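Local coordinates for diacylglycerol kinase (PDB 3S40), which probably phosphorylates diacylglycerol with ATP to give phosphatidic acid, at residues Leu12-Pro17 against Leu45-Gln50; Thr29-Pro34 against Glu115-Ile120; Leu66-Gly71 against Ala93-Gly98. All coordinates share one frame; numbering follows the deposited sequence.

Interaction 1 (Leu12-Pro17 against Leu45-Gln50); sequences LLIVNP and LHTKEQ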
loop_
_atom_site.group_PDB
_atom_site.type_symbol
_atom_site.label_atom_id
_atom_site.label_comp_id
_atom_site.label_asym_id
_atom_site.label_seq_id
_atom_site.Cartn_x
_atom_site.Cartn_y
_atom_site.Cartn_z
ATOM N N LEU A 12 4.474 19.955 2.812
ATOM C CA LEU A 12 3.797 19.999 1.521
ATOM C C LEU A 12 2.505 19.188 1.548
ATOM O O LEU A 12 2.509 18.024 1.954
ATOM C CB LEU A 12 4.699 19.408 0.445
ATOM C CG LEU A 12 4.023 19.134 -0.907
ATOM C CD1 LEU A 12 3.513 20.427 -1.565
ATOM C CD2 LEU A 12 4.973 18.377 -1.815
ATOM N N LEU A 13 1.409 19.796 1.097
ATOM C CA LEU A 13 0.152 19.092 0.859
ATOM C C LEU A 13 -0.113 18.998 -0.642
ATOM O O LEU A 13 -0.236 20.021 -1.334
ATOM C CB LEU A 13 -1.027 19.813 1.559
ATOM C CG LEU A 13 -2.445 19.329 1.207
ATOM C CD1 LEU A 13 -2.666 17.903 1.732
ATOM C CD2 LEU A 13 -3.563 20.237 1.743
ATOM N N ILE A 14 -0.184 17.776 -1.149
ATOM C CA ILE A 14 -0.527 17.549 -2.557
ATOM C C ILE A 14 -2.000 17.233 -2.639
ATOM O O ILE A 14 -2.484 16.331 -1.957
ATOM C CB ILE A 14 0.281 16.388 -3.181
ATOM C CG1 ILE A 14 1.773 16.727 -3.149
ATOM C CG2 ILE A 14 -0.196 16.092 -4.637
ATOM C CD1 ILE A 14 2.711 15.532 -3.369
ATOM N N VAL A 15 -2.715 17.985 -3.466
ATOM C CA VAL A 15 -4.157 17.820 -3.609
ATOM C C VAL A 15 -4.537 17.369 -5.007
ATOM O O VAL A 15 -4.228 18.050 -5.985
ATOM C CB VAL A 15 -4.896 19.145 -3.350
ATOM C CG1 VAL A 15 -6.368 19.021 -3.752
ATOM C CG2 VAL A 15 -4.747 19.554 -1.880
ATOM N N ASN A 16 -5.207 16.225 -5.093
ATOM C CA ASN A 16 -5.881 15.811 -6.323
ATOM C C ASN A 16 -7.279 16.419 -6.326
ATOM O O ASN A 16 -8.138 16.012 -5.537
ATOM C CB ASN A 16 -5.955 14.280 -6.399
ATOM C CG ASN A 16 -6.682 13.788 -7.641
ATOM O OD1 ASN A 16 -7.142 14.576 -8.459
ATOM N ND2 ASN A 16 -6.775 12.472 -7.789
ATOM N N PRO A 17 -7.510 17.410 -7.207
ATOM C CA PRO A 17 -8.755 18.187 -7.187
ATOM C C PRO A 17 -9.958 17.305 -7.470
ATOM O O PRO A 17 -11.078 17.635 -7.083
ATOM C CB PRO A 17 -8.557 19.208 -8.321
ATOM C CG PRO A 17 -7.085 19.225 -8.593
ATOM C CD PRO A 17 -6.611 17.837 -8.293
ATOM N N LEU A 45 -0.201 22.272 -3.246
ATOM C CA LEU A 45 -0.140 22.172 -4.702
ATOM C C LEU A 45 -1.229 21.267 -5.222
ATOM O O LEU A 45 -1.398 20.148 -4.734
ATOM C CB LEU A 45 1.214 21.607 -5.155
ATOM C CG LEU A 45 2.496 22.365 -4.809
ATOM C CD1 LEU A 45 3.709 21.541 -5.277
ATOM C CD2 LEU A 45 2.515 23.779 -5.439
ATOM N N HIS A 46 -1.963 21.726 -6.229
ATOM C CA HIS A 46 -2.933 20.854 -6.872
ATOM C C HIS A 46 -2.239 20.075 -7.973
ATOM O O HIS A 46 -1.360 20.612 -8.628
ATOM C CB HIS A 46 -4.071 21.666 -7.469
ATOM C CG HIS A 46 -4.802 22.510 -6.473
ATOM N ND1 HIS A 46 -5.970 23.178 -6.780
ATOM C CD2 HIS A 46 -4.534 22.794 -5.176
ATOM C CE1 HIS A 46 -6.386 23.840 -5.717
ATOM N NE2 HIS A 46 -5.536 23.619 -4.728
ATOM N N THR A 47 -2.600 18.805 -8.162
ATOM C CA THR A 47 -2.152 18.070 -9.350
ATOM C C THR A 47 -2.993 18.519 -10.544
ATOM O O THR A 47 -4.099 18.999 -10.364
ATOM C CB THR A 47 -2.335 16.545 -9.202
ATOM O OG1 THR A 47 -3.684 16.266 -8.796
ATOM C CG2 THR A 47 -1.363 15.977 -8.151
ATOM N N LYS A 48 -2.473 18.352 -11.752
ATOM C CA LYS A 48 -3.237 18.647 -12.968
ATOM C C LYS A 48 -3.349 17.414 -13.852
ATOM O O LYS A 48 -4.422 17.094 -14.360
ATOM C CB LYS A 48 -2.619 19.801 -13.759
ATOM C CG LYS A 48 -2.945 21.178 -13.201
ATOM C CD LYS A 48 -1.747 21.801 -12.485
ATOM C CE LYS A 48 -2.065 23.194 -11.952
ATOM N NZ LYS A 48 -0.904 23.792 -11.230
ATOM N N GLU A 49 -2.235 16.722 -14.045
ATOM C CA GLU A 49 -2.278 15.475 -14.790
ATOM C C GLU A 49 -1.656 14.348 -13.999
ATOM O O GLU A 49 -0.954 14.578 -13.005
ATOM C CB GLU A 49 -1.555 15.607 -16.127
ATOM C CG GLU A 49 -2.195 16.594 -17.078
ATOM C CD GLU A 49 -1.181 17.552 -17.662
ATOM O OE1 GLU A 49 -0.080 17.669 -17.081
ATOM O OE2 GLU A 49 -1.484 18.183 -18.698
ATOM N N GLN A 50 -1.938 13.132 -14.456
ATOM C CA GLN A 50 -1.215 11.947 -14.039
ATOM C C GLN A 50 0.289 12.206 -14.082
ATOM O O GLN A 50 0.803 12.768 -15.046
ATOM C CB GLN A 50 -1.575 10.780 -14.964
ATOM C CG GLN A 50 -0.852 9.480 -14.659
ATOM C CD GLN A 50 -1.092 8.418 -15.718
ATOM O OE1 GLN A 50 -1.703 8.687 -16.759
ATOM N NE2 GLN A 50 -0.613 7.203 -15.459
#

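Interaction 2 (Thr29-Pro34 against Glu115-Ile120); sequences TKIVPP and EAAKLI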
loop_
_atom_site.group_PDB
_atom_site.type_symbol
_atom_site.label_atom_id
_atom_site.label_comp_id
_atom_site.label_asym_id
_atom_site.label_seq_id
_atom_site.Cartn_x
_atom_site.Cartn_y
_atom_site.Cartn_z
ATOM N N THR A 29 -12.246 22.767 2.851
ATOM C CA THR A 29 -12.725 23.338 4.109
ATOM C C THR A 29 -12.509 22.326 5.229
ATOM O O THR A 29 -12.282 22.677 6.382
ATOM C CB THR A 29 -14.226 23.641 4.023
ATOM O OG1 THR A 29 -14.435 24.675 3.056
ATOM C CG2 THR A 29 -14.768 24.086 5.381
ATOM N N LYS A 30 -12.587 21.056 4.880
ATOM C CA LYS A 30 -12.418 20.017 5.882
ATOM C C LYS A 30 -10.950 19.772 6.229
ATOM O O LYS A 30 -10.607 19.553 7.389
ATOM C CB LYS A 30 -13.091 18.744 5.409
ATOM C CG LYS A 30 -14.596 18.853 5.372
ATOM C CD LYS A 30 -15.219 17.613 4.747
ATOM C CE LYS A 30 -16.733 17.734 4.669
ATOM N NZ LYS A 30 -17.360 16.480 4.134
ATOM N N ILE A 31 -10.069 19.824 5.241
ATOM C CA ILE A 31 -8.706 19.376 5.532
ATOM C C ILE A 31 -7.677 20.468 5.740
ATOM O O ILE A 31 -6.747 20.294 6.504
ATOM C CB ILE A 31 -8.183 18.372 4.479
ATOM C CG1 ILE A 31 -7.793 19.074 3.190
ATOM C CG2 ILE A 31 -9.208 17.267 4.236
ATOM C CD1 ILE A 31 -7.415 18.108 2.067
ATOM N N VAL A 32 -7.834 21.608 5.080
ATOM C CA VAL A 32 -6.748 22.581 5.106
ATOM C C VAL A 32 -6.567 23.332 6.436
ATOM O O VAL A 32 -5.441 23.486 6.919
ATOM C CB VAL A 32 -6.826 23.577 3.920
ATOM C CG1 VAL A 32 -5.718 24.605 4.055
ATOM C CG2 VAL A 32 -6.700 22.829 2.587
ATOM N N PRO A 33 -7.671 23.796 7.034
ATOM C CA PRO A 33 -7.567 24.608 8.254
ATOM C C PRO A 33 -6.797 23.991 9.430
ATOM O O PRO A 33 -5.915 24.670 9.965
ATOM C CB PRO A 33 -9.034 24.884 8.611
ATOM C CG PRO A 33 -9.702 24.936 7.274
ATOM C CD PRO A 33 -9.037 23.827 6.478
ATOM N N PRO A 34 -7.124 22.753 9.843
ATOM C CA PRO A 34 -6.304 22.178 10.917
ATOM C C PRO A 34 -4.823 22.090 10.524
ATOM O O PRO A 34 -3.952 22.298 11.363
ATOM C CB PRO A 34 -6.893 20.767 11.117
ATOM C CG PRO A 34 -7.779 20.525 9.945
ATOM C CD PRO A 34 -8.212 21.853 9.420
ATOM N N GLU A 115 -11.330 14.288 9.986
ATOM C CA GLU A 115 -10.650 13.552 11.064
ATOM C C GLU A 115 -9.238 13.107 10.678
ATOM O O GLU A 115 -8.321 13.134 11.503
ATOM C CB GLU A 115 -11.473 12.333 11.493
ATOM C CG GLU A 115 -12.806 12.695 12.135
ATOM C CD GLU A 115 -12.634 13.665 13.293
ATOM O OE1 GLU A 115 -11.704 13.464 14.103
ATOM O OE2 GLU A 115 -13.421 14.634 13.386
ATOM N N ALA A 116 -9.084 12.685 9.427
ATOM C CA ALA A 116 -7.783 12.326 8.883
ATOM C C ALA A 116 -6.793 13.503 8.925
ATOM O O ALA A 116 -5.616 13.303 9.206
ATOM C CB ALA A 116 -7.941 11.807 7.447
ATOM N N ALA A 117 -7.262 14.716 8.605
ATOM C CA ALA A 117 -6.388 15.886 8.618
ATOM C C ALA A 117 -5.959 16.209 10.049
ATOM O O ALA A 117 -4.818 16.525 10.294
ATOM C CB ALA A 117 -7.100 17.131 7.956
ATOM N N LYS A 118 -6.896 16.115 10.989
ATOM C CA LYS A 118 -6.598 16.351 12.396
ATOM C C LYS A 118 -5.607 15.337 12.980
ATOM O O LYS A 118 -4.711 15.709 13.733
ATOM C CB LYS A 118 -7.892 16.369 13.211
ATOM C CG LYS A 118 -8.820 17.485 12.746
ATOM C CD LYS A 118 -10.156 17.447 13.450
ATOM C CE LYS A 118 -11.111 18.443 12.827
ATOM N NZ LYS A 118 -12.448 18.364 13.474
ATOM N N LEU A 119 -5.778 14.071 12.614
ATOM C CA LEU A 119 -4.800 13.026 12.926
ATOM C C LEU A 119 -3.363 13.438 12.548
ATOM O O LEU A 119 -2.436 13.291 13.341
ATOM C CB LEU A 119 -5.173 11.710 12.225
ATOM C CG LEU A 119 -4.154 10.578 12.476
ATOM C CD1 LEU A 119 -4.241 10.083 13.905
ATOM C CD2 LEU A 119 -4.359 9.447 11.493
ATOM N N ILE A 120 -3.176 13.968 11.347
ATOM C CA ILE A 120 -1.826 14.344 10.910
ATOM C C ILE A 120 -1.249 15.348 11.892
ATOM O O ILE A 120 -0.060 15.363 12.179
ATOM C CB ILE A 120 -1.864 14.964 9.508
ATOM C CG1 ILE A 120 -2.303 13.906 8.499
ATOM C CG2 ILE A 120 -0.517 15.597 9.164
ATOM C CD1 ILE A 120 -2.547 14.428 7.098
#

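Interaction 3 (Leu66-Gly71 against Ala93-Gly98); sequences LIIVFG and AIIPGG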
loop_
_atom_site.group_PDB
_atom_site.type_symbol
_atom_site.label_atom_id
_atom_site.label_comp_id
_atom_site.label_asym_id
_atom_site.label_seq_id
_atom_site.Cartn_x
_atom_site.Cartn_y
_atom_site.Cartn_z
ATOM N N LEU A 66 7.565 16.851 5.729
ATOM C CA LEU A 66 6.348 16.062 5.683
ATOM C C LEU A 66 5.672 16.304 4.350
ATOM O O LEU A 66 5.503 17.466 3.933
ATOM C CB LEU A 66 5.414 16.492 6.824
ATOM C CG LEU A 66 4.034 15.824 6.881
ATOM C CD1 LEU A 66 4.156 14.275 7.018
ATOM C CD2 LEU A 66 3.186 16.406 8.020
ATOM N N ILE A 67 5.316 15.227 3.668
ATOM C CA ILE A 67 4.487 15.304 2.465
ATOM C C ILE A 67 3.127 14.665 2.741
ATOM O O ILE A 67 3.043 13.506 3.142
ATOM C CB ILE A 67 5.146 14.625 1.240
ATOM C CG1 ILE A 67 6.420 15.388 0.829
ATOM C CG2 ILE A 67 4.168 14.561 0.064
ATOM C CD1 ILE A 67 7.014 14.964 -0.500
ATOM N N ILE A 68 2.062 15.440 2.567
ATOM C CA ILE A 68 0.709 14.939 2.769
ATOM C C ILE A 68 0.070 14.753 1.415
ATOM O O ILE A 68 0.178 15.626 0.555
ATOM C CB ILE A 68 -0.135 15.931 3.579
ATOM C CG1 ILE A 68 0.605 16.299 4.867
ATOM C CG2 ILE A 68 -1.547 15.366 3.841
ATOM C CD1 ILE A 68 -0.091 17.378 5.680
ATOM N N VAL A 69 -0.572 13.615 1.192
ATOM C CA VAL A 69 -1.283 13.425 -0.079
ATOM C C VAL A 69 -2.786 13.281 0.141
ATOM O O VAL A 69 -3.223 12.412 0.883
ATOM C CB VAL A 69 -0.706 12.227 -0.865
ATOM C CG1 VAL A 69 -0.643 10.995 0.016
ATOM C CG2 VAL A 69 -1.507 11.980 -2.137
ATOM N N PHE A 70 -3.575 14.174 -0.464
ATOM C CA PHE A 70 -5.021 14.022 -0.486
ATOM C C PHE A 70 -5.435 13.385 -1.793
ATOM O O PHE A 70 -5.366 14.016 -2.840
ATOM C CB PHE A 70 -5.735 15.364 -0.335
ATOM C CG PHE A 70 -7.245 15.264 -0.473
ATOM C CD1 PHE A 70 -7.951 14.269 0.182
ATOM C CD2 PHE A 70 -7.955 16.184 -1.234
ATOM C CE1 PHE A 70 -9.347 14.170 0.068
ATOM C CE2 PHE A 70 -9.351 16.101 -1.347
ATOM C CZ PHE A 70 -10.045 15.093 -0.703
ATOM N N GLY A 71 -5.858 12.127 -1.743
ATOM C CA GLY A 71 -6.274 11.445 -2.957
ATOM C C GLY A 71 -6.458 9.949 -2.797
ATOM O O GLY A 71 -6.208 9.388 -1.728
ATOM N N ALA A 93 2.117 11.223 4.704
ATOM C CA ALA A 93 0.798 11.098 5.321
ATOM C C ALA A 93 -0.254 11.044 4.225
ATOM O O ALA A 93 -0.039 11.559 3.128
ATOM C CB ALA A 93 0.528 12.239 6.279
ATOM N N ILE A 94 -1.377 10.397 4.514
ATOM C CA ILE A 94 -2.433 10.206 3.520
ATOM C C ILE A 94 -3.733 10.740 4.065
ATOM O O ILE A 94 -4.093 10.450 5.192
ATOM C CB ILE A 94 -2.650 8.691 3.216
ATOM C CG1 ILE A 94 -1.361 8.057 2.682
ATOM C CG2 ILE A 94 -3.816 8.490 2.240
ATOM C CD1 ILE A 94 -1.452 6.542 2.575
ATOM N N ILE A 95 -4.428 11.539 3.269
ATOM C CA ILE A 95 -5.812 11.834 3.553
ATOM C C ILE A 95 -6.564 11.125 2.468
ATOM O O ILE A 95 -6.361 11.396 1.295
ATOM C CB ILE A 95 -6.121 13.321 3.524
ATOM C CG1 ILE A 95 -5.250 14.046 4.545
ATOM C CG2 ILE A 95 -7.608 13.539 3.837
ATOM C CD1 ILE A 95 -5.265 15.559 4.382
ATOM N N PRO A 96 -7.426 10.186 2.863
ATOM C CA PRO A 96 -8.086 9.257 1.938
ATOM C C PRO A 96 -9.067 9.991 1.024
ATOM O O PRO A 96 -9.998 10.588 1.514
ATOM C CB PRO A 96 -8.815 8.284 2.874
ATOM C CG PRO A 96 -9.048 9.072 4.122
ATOM C CD PRO A 96 -7.877 10.027 4.249
ATOM N N GLY A 97 -8.847 9.950 -0.284
ATOM C CA GLY A 97 -9.699 10.674 -1.206
ATOM C C GLY A 97 -10.221 9.806 -2.330
ATOM O O GLY A 97 -10.726 10.316 -3.330
ATOM N N GLY A 98 -10.100 8.491 -2.164
ATOM C CA GLY A 98 -10.584 7.544 -3.153
ATOM C C GLY A 98 -11.713 6.733 -2.551
ATOM O O GLY A 98 -12.319 7.153 -1.566
#

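Interaction 1 (Leu12-Pro17 against Leu45-Gln50)
T47 holds its OG1 between the backbone N and the carbonyl carbon (chi1 51°), which lays the hydroxyl beside N16 and P17, while its methyl CG2, anti to the carbonyl carbon, meets the branch methyl of I14. T47 OG1 lies 3.3 Å from N16 CA and 3.4 Å from P17 CD. The two methyls, I14 CG2 and T47 CG2, are 3.7 Å apart, the side chains crossing at about a right angle. At the other end L12 and L45 cross likewise, CD1 to CD1 at 3.9 Å. Between these ends runs the parallel pairing of the edge strand 42-46 with strand 11-15, the two strands of a beta-alpha-beta unit joined by helix 24-38. L45 N donates to L13 O, V15 N reaches L45 O at 2.8 Å, and V15 O accepts T47 N just past the edge strand, with T47 OG1 a weak second donor. I14 and L45 occupy one face, where helix 52-60 packs on both; V15 and H46 occupy the other, with the imidazole CD2 lying 4.1 Å from V15 CB. Beyond the strand, the N16 amide is fixed by K18 N at OD1 and by T75 OG1 at ND2.

Interaction 2 (Thr29-Pro34 against Glu115-Ile120)
The shortest polar bond is internal to one partner: L119 N donates to E115 O at 2.9 Å, in the turn of helix that carries A117 and K118, which meet I31 and P34. No polar pair is bonded from helix to helix; the evidence for association is contact between carbons and one carbonyl. A117 CB points at the other helix and is its central projection, lying 3.5 Å from I31 O and 3.8 Å from I31 CB. P34 comes from the next turn, and P34 CG lies 4.0 Å from A117 CB. The pyrrolidine also reaches past the alanine, P34 CB meeting K118 CG at 4.1 Å on the more exposed flank. A methyl is thus held between a helix carbonyl, a beta-branched carbon and a proline ring, and this small projection lets the local axes approach to 8.2 Å. They run nearly parallel, with a crossing angle of -15°. In the fold, helices 24-38 and 113-120 lie side by side on one face of the parallel sheet of the catalytic domain: I31 packs on F70, and I120 on L66, I68, A93 and I95. I31 CG1 sits between the backbone N and the carbonyl carbon (chi1 76°); the chain's end leads away toward the sheet, and CB is the atom that meets A117. Helix 24-38 is kinked here: the nitrogens of P33 and P34 carry no hydrogen to donate, and those two helix bonds are missing. P34 instead uses its ring as the contact surface. K118 extends beyond CG, and its NZ makes a long salt bridge of 3.9 Å with OE2 of E115, one turn earlier in its own helix. K30 directs its side chain onto I113 and A114.

Interaction 3 (Leu66-Gly71 against Ala93-Gly98)
F70 and I95 cross obliquely, the ring carbon CD1 resting 3.7 Å from the methyl I95 CG2. F70 CG is anti to the backbone N (chi1 175°), and chi2 of 46° turns the ring. Two carbonyl oxygens lie at the ring edge, near its plane: I95 O is 3.5 Å from F70 CD1, and P96 O is near CE1. G97 CA approaches the ring obliquely, 3.7 Å from F70 CE1; with no side chain on G97, the backbone can pass this close to both the ring and G71. Two residues before F70 on the same face, I68 slants across the other end of I95, its branch methyl I68 CG2 meeting the terminal methyl I95 CD1 at 3.8 Å. A93 adds its CB to this face beside L66 CD1 and I68 CG1. Helices 24-38 and 113-120 cover it. V69 and I94 turn to the reverse face, CG1 to CG1 at 4.0 Å. Because V69 CG1 sits between the backbone N and the carbonyl carbon (chi1 51°), it is pressed to 3.2 Å from A93 O, a tight contact. The strands themselves, 66-71 and 91-96, are parallel neighbours within a beta-alpha-beta unit whose crossover includes helix 73-83. Their ladder has I95 N donating to V69 O at 2.8 Å, with A93 N to I67 O and V69 N to A93 O before it. G71 N then bonds to I95 O, and G97 N makes only a weak bond to G71 O. Side-chain packing along the strands thus gives way to close passage of bare backbone at G71 and G97, and G71 opens the GGDGT motif, which in this kinase family probably takes part in nucleotide binding.

Overall arrangement
Interactions 1 and 3 belong to one parallel sheet, in the order 42-46, 11-15, 66-71, 91-96, and their centres are about 10 Å apart. The inner strands join through L12 O and I68 N, a probable hydrogen bond of 2.7 Å. Interaction 2 lies over this sheet, its centre about 10 Å from that of interaction 3 and about 16 Å from that of interaction 1. I120 CD1 packs on I68 CG2 at 3.5 Å, A116 CB on P96 CD at 3.7 Å, and V32 CG2 touches L13 CD2. The C-terminal strand ends bring N16 together with G71 and the G97-G98 segment after strand 91-96 toward the probable nucleotide site; the helix pair packs on one face of these strands.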